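Local structure of galactokinase (Bifidobacterium longum subsp. infantis ATCC 15697 = JCM 1222 = DSM 20088, 6TEQ) at residues 195-207 with 213-225. The protein probably phosphorylates galactose at the expense of ATP, as a GHMP-family kinase, and also binds 2-deoxy-2-fluoro-galactose. Numbering follows the deposited sequence. Where two conformers were deposited one is given.
Sequences SMRCTEGHALLLD and TPLENVSQQEFDL
The guanidinium of Arg197 meets Pro214 and Asn217, just before strand 218-222, and is covered on one face by Val218. Arg197 NH2 donates to Pro214 O (2.9 Å), which lies in the guanidinium plane. Arg197 NH1 donates to Asn217 OD1 (2.9 Å), and the two planar groups are turned 51° apart. Val218 CG1 packs over one guanidinium face, 3.5 Å from Arg197 CZ. A bend at chi3 (78°) brings the group round to these partners, and a salt bridge to Asp165 also holds NH2.

Gln220 binds the chain at 197-199. Gln220 NE2 donates to Arg197 O (3.0 Å). Gln220 OE1 accepts from Thr199 OG1 (2.9 Å), which sits above the amide plane, and from a water that also binds Thr199 N. The amide is thus gripped at both ends.

Strands 202-207 and 218-222 pair antiparallel, with Gln221 N to Ala203 O nearly straight (177°). Leu204 CD1 and Leu206 CD1 both meet Val218 CG1. The side chain of Leu206 is about 6 Å from those of the galactose-binding residues Asp49 and Gly189.

Strand 202-207 also pairs with strand 54-70, so 218-222 extends that sheet. Leu205 and Gln221 face helix 294-318, while Pro214 rests on helix 165-183.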
loop_
_atom_site.group_PDB
_atom_site.type_symbol
_atom_site.label_atom_id
_atom_site.label_comp_id
_atom_site.label_asym_id
_atom_site.label_seq_id
_atom_site.Cartn_x
_atom_site.Cartn_y
_atom_site.Cartn_z
ATOM N N SER A 195 1.238 5.073 4.393
ATOM C CA SER A 195 2.550 4.929 5.043
ATOM C C SER A 195 2.866 6.218 5.806
ATOM O O SER A 195 3.531 6.175 6.848
ATOM C CB SER A 195 3.611 4.613 3.977
ATOM O OG SER A 195 4.826 4.267 4.575
ATOM N N MET A 196 2.378 7.361 5.338
ATOM C CA MET A 196 2.795 8.655 5.926
ATOM C C MET A 196 1.656 9.326 6.694
ATOM O O MET A 196 1.949 10.349 7.356
ATOM C CB MET A 196 3.347 9.616 4.874
ATOM C CG MET A 196 4.574 9.034 4.254
ATOM S SD MET A 196 5.490 10.257 3.317
ATOM C CE MET A 196 6.624 10.797 4.603
ATOM N N ARG A 197 0.447 8.766 6.703
ATOM C CA ARG A 197 -0.675 9.480 7.340
ATOM C C ARG A 197 -1.534 8.613 8.233
ATOM O O ARG A 197 -2.335 9.200 9.015
ATOM C CB ARG A 197 -1.550 10.184 6.291
ATOM C CG ARG A 197 -0.770 11.153 5.448
ATOM C CD ARG A 197 -1.620 11.626 4.354
ATOM N NE ARG A 197 -2.564 12.651 4.841
ATOM C CZ ARG A 197 -3.487 13.209 4.134
ATOM N NH1 ARG A 197 -3.741 12.789 2.890
ATOM N NH2 ARG A 197 -4.180 14.203 4.680
ATOM N N CYS A 198 -1.326 7.305 8.261
ATOM C CA CYS A 198 -2.078 6.444 9.199
ATOM C C CYS A 198 -1.698 6.784 10.629
ATOM O O CYS A 198 -0.598 7.363 10.849
ATOM C CB CYS A 198 -1.872 4.984 8.891
ATOM S SG CYS A 198 -2.765 4.397 7.434
ATOM N N THR A 199 -2.558 6.408 11.549
ATOM C CA THR A 199 -2.232 6.518 12.976
ATOM C C THR A 199 -2.511 5.188 13.689
ATOM O O THR A 199 -3.336 4.377 13.273
ATOM C CB THR A 199 -2.976 7.690 13.608
ATOM O OG1 THR A 199 -4.394 7.440 13.548
ATOM C CG2 THR A 199 -2.671 9.017 12.950
ATOM N N GLU A 200 -1.834 5.004 14.777
ATOM C CA GLU A 200 -1.994 3.789 15.605
ATOM C C GLU A 200 -3.451 3.662 16.077
ATOM O O GLU A 200 -4.071 4.667 16.437
ATOM C CB GLU A 200 -1.065 3.823 16.799
ATOM C CG GLU A 200 -1.088 2.536 17.607
ATOM C CD GLU A 200 -2.227 2.358 18.616
ATOM O OE1 GLU A 200 -2.769 3.405 19.113
ATOM O OE2 GLU A 200 -2.597 1.166 18.895
ATOM N N GLY A 201 -3.991 2.460 15.957
ATOM C CA GLY A 201 -5.373 2.152 16.352
ATOM C C GLY A 201 -6.449 2.702 15.421
ATOM O O GLY A 201 -7.632 2.646 15.828
ATOM N N HIS A 202 -6.098 3.251 14.261
ATOM C CA HIS A 202 -7.064 3.844 13.326
ATOM C C HIS A 202 -6.784 3.382 11.901
ATOM O O HIS A 202 -5.615 3.120 11.576
ATOM C CB HIS A 202 -6.972 5.369 13.395
ATOM C CG HIS A 202 -7.382 5.914 14.702
ATOM N ND1 HIS A 202 -6.572 5.837 15.812
ATOM C CD2 HIS A 202 -8.534 6.497 15.078
ATOM C CE1 HIS A 202 -7.208 6.418 16.822
ATOM N NE2 HIS A 202 -8.436 6.817 16.413
ATOM N N ALA A 203 -7.853 3.347 11.102
ATOM C CA ALA A 203 -7.789 3.230 9.648
ATOM C C ALA A 203 -7.922 4.625 9.051
ATOM O O ALA A 203 -8.601 5.461 9.646
ATOM C CB ALA A 203 -8.871 2.247 9.222
ATOM N N LEU A 204 -7.314 4.811 7.912
ATOM C CA LEU A 204 -7.290 6.079 7.245
ATOM C C LEU A 204 -8.391 6.127 6.169
ATOM O O LEU A 204 -8.293 5.441 5.091
ATOM C CB LEU A 204 -5.919 6.254 6.620
ATOM C CG LEU A 204 -5.710 7.627 5.974
ATOM C CD1 LEU A 204 -5.455 8.655 7.049
ATOM C CD2 LEU A 204 -4.561 7.596 4.997
ATOM N N LEU A 205 -9.546 6.734 6.448
ATOM C CA LEU A 205 -10.581 6.864 5.364
ATOM C C LEU A 205 -10.110 7.990 4.429
ATOM O O LEU A 205 -10.161 9.177 4.783
ATOM C CB LEU A 205 -11.934 7.170 6.002
ATOM C CG LEU A 205 -13.051 7.423 5.025
ATOM C CD1 LEU A 205 -13.242 6.289 4.026
ATOM C CD2 LEU A 205 -14.315 7.733 5.781
ATOM N N LEU A 206 -9.547 7.560 3.311
ATOM C CA LEU A 206 -8.826 8.429 2.366
ATOM C C LEU A 206 -9.758 8.682 1.192
ATOM O O LEU A 206 -10.247 7.753 0.537
ATOM C CB LEU A 206 -7.544 7.710 1.977
ATOM C CG LEU A 206 -6.782 8.376 0.841
ATOM C CD1 LEU A 206 -6.171 9.669 1.329
ATOM C CD2 LEU A 206 -5.719 7.443 0.325
ATOM N N ASP A 207 -9.992 9.959 0.924
ATOM C CA ASP A 207 -10.785 10.401 -0.198
ATOM C C ASP A 207 -9.861 10.897 -1.272
ATOM O O ASP A 207 -9.167 11.881 -1.024
ATOM C CB ASP A 207 -11.795 11.422 0.313
ATOM C CG ASP A 207 -12.815 11.855 -0.728
ATOM O OD1 ASP A 207 -12.495 11.824 -1.934
ATOM O OD2 ASP A 207 -13.956 12.201 -0.288
ATOM N N THR A 213 -8.039 19.349 -0.241
ATOM C CA THR A 213 -6.874 19.722 0.535
ATOM C C THR A 213 -6.601 18.601 1.507
ATOM O O THR A 213 -7.453 17.726 1.723
ATOM C CB THR A 213 -7.059 21.008 1.335
ATOM O OG1 THR A 213 -8.087 20.665 2.259
ATOM C CG2 THR A 213 -7.435 22.171 0.449
ATOM N N PRO A 214 -5.393 18.557 2.085
ATOM C CA PRO A 214 -5.044 17.436 2.955
ATOM C C PRO A 214 -5.991 17.266 4.160
ATOM O O PRO A 214 -6.309 16.138 4.491
ATOM C CB PRO A 214 -3.604 17.753 3.398
ATOM C CG PRO A 214 -3.084 18.442 2.206
ATOM C CD PRO A 214 -4.214 19.355 1.741
ATOM N N LEU A 215 -6.412 18.363 4.778
ATOM C CA LEU A 215 -7.286 18.238 5.958
ATOM C C LEU A 215 -8.715 17.877 5.531
ATOM O O LEU A 215 -9.495 17.549 6.439
ATOM C CB LEU A 215 -7.194 19.500 6.813
ATOM C CG LEU A 215 -6.370 19.411 8.092
ATOM C CD1 LEU A 215 -5.127 18.557 7.993
ATOM C CD2 LEU A 215 -6.010 20.819 8.559
ATOM N N GLU A 216 -9.043 17.956 4.226
ATOM C CA GLU A 216 -10.347 17.498 3.692
ATOM C C GLU A 216 -10.340 16.022 3.320
ATOM O O GLU A 216 -11.433 15.485 3.124
ATOM C CB GLU A 216 -10.709 18.307 2.432
ATOM C CG GLU A 216 -11.091 19.760 2.693
ATOM C CD GLU A 216 -11.368 20.621 1.452
ATOM O OE1 GLU A 216 -10.841 20.331 0.311
ATOM O OE2 GLU A 216 -12.036 21.683 1.648
ATOM N N ASN A 217 -9.158 15.417 3.071
ATOM C CA ASN A 217 -9.142 14.159 2.287
ATOM C C ASN A 217 -8.821 12.961 3.194
ATOM O O ASN A 217 -8.824 11.845 2.648
ATOM C CB ASN A 217 -8.289 14.265 1.051
ATOM C CG ASN A 217 -6.804 14.176 1.260
ATOM O OD1 ASN A 217 -6.304 13.991 2.390
ATOM N ND2 ASN A 217 -6.079 14.276 0.176
ATOM N N VAL A 218 -8.705 13.167 4.497
ATOM C CA VAL A 218 -8.609 12.041 5.413
ATOM C C VAL A 218 -9.486 12.209 6.638
ATOM O O VAL A 218 -9.661 13.292 7.146
ATOM C CB VAL A 218 -7.177 11.761 5.844
ATOM C CG1 VAL A 218 -6.327 11.274 4.707
ATOM C CG2 VAL A 218 -6.515 12.826 6.673
ATOM N N SER A 219 -9.789 11.058 7.219
ATOM C CA SER A 219 -10.668 10.902 8.390
ATOM C C SER A 219 -10.215 9.662 9.168
ATOM O O SER A 219 -10.384 8.534 8.646
ATOM C CB SER A 219 -12.094 10.823 7.950
ATOM O OG SER A 219 -12.893 10.382 9.020
ATOM N N GLN A 220 -9.626 9.850 10.351
ATOM C CA GLN A 220 -9.081 8.718 11.120
ATOM C C GLN A 220 -10.266 7.952 11.712
ATOM O O GLN A 220 -11.070 8.554 12.472
ATOM C CB GLN A 220 -8.150 9.197 12.213
ATOM C CG GLN A 220 -6.933 9.930 11.687
ATOM C CD GLN A 220 -5.925 9.120 10.943
ATOM O OE1 GLN A 220 -5.926 7.922 11.095
ATOM N NE2 GLN A 220 -5.037 9.793 10.195
ATOM N N GLN A 221 -10.429 6.682 11.345
ATOM C CA GLN A 221 -11.562 5.866 11.781
ATOM C C GLN A 221 -11.031 4.887 12.834
ATOM O O GLN A 221 -9.977 4.250 12.632
ATOM C CB GLN A 221 -12.134 5.103 10.597
ATOM C CG GLN A 221 -12.782 6.002 9.581
ATOM C CD GLN A 221 -14.000 6.640 10.191
ATOM O OE1 GLN A 221 -14.747 6.022 10.941
ATOM N NE2 GLN A 221 -14.293 7.863 9.743
ATOM N N GLU A 222 -11.744 4.776 13.935
ATOM C CA GLU A 222 -11.416 3.812 15.009
ATOM C C GLU A 222 -11.222 2.444 14.361
ATOM O O GLU A 222 -12.072 2.034 13.537
ATOM C CB GLU A 222 -12.523 3.815 16.070
ATOM C CG GLU A 222 -12.632 5.107 16.894
ATOM C CD GLU A 222 -11.638 5.179 18.047
ATOM O OE1 GLU A 222 -10.763 4.327 18.059
ATOM O OE2 GLU A 222 -11.757 6.074 18.943
ATOM N N PHE A 223 -10.128 1.758 14.679
ATOM C CA PHE A 223 -9.901 0.391 14.203
ATOM C C PHE A 223 -9.201 -0.385 15.307
ATOM O O PHE A 223 -8.025 -0.741 15.176
ATOM C CB PHE A 223 -9.180 0.360 12.850
ATOM C CG PHE A 223 -9.322 -0.987 12.208
ATOM C CD1 PHE A 223 -10.525 -1.429 11.721
ATOM C CD2 PHE A 223 -8.214 -1.836 12.118
ATOM C CE1 PHE A 223 -10.615 -2.690 11.138
ATOM C CE2 PHE A 223 -8.314 -3.073 11.535
ATOM C CZ PHE A 223 -9.522 -3.513 11.103
ATOM N N ASP A 224 -9.907 -0.569 16.399
ATOM C CA ASP A 224 -9.324 -1.209 17.593
ATOM C C ASP A 224 -9.804 -2.666 17.567
ATOM O O ASP A 224 -10.924 -2.935 17.986
ATOM C CB ASP A 224 -9.747 -0.488 18.852
ATOM C CG ASP A 224 -9.265 -1.146 20.111
ATOM O OD1 ASP A 224 -8.567 -2.204 20.020
ATOM O OD2 ASP A 224 -9.500 -0.521 21.163
ATOM N N LEU A 225 -9.006 -3.573 17.034
ATOM C CA LEU A 225 -9.420 -4.991 16.938
ATOM C C LEU A 225 -9.683 -5.582 18.332
ATOM O O LEU A 225 -10.565 -6.422 18.455
ATOM C CB LEU A 225 -8.300 -5.766 16.252
ATOM C CG LEU A 225 -8.077 -5.398 14.799
ATOM C CD1 LEU A 225 -6.718 -5.821 14.346
ATOM C CD2 LEU A 225 -9.133 -5.979 13.903
HETATM O O HOH W 1 -4.902 5.479 10.141
HETATM O O HOH W 2 -7.580 13.609 -2.346
#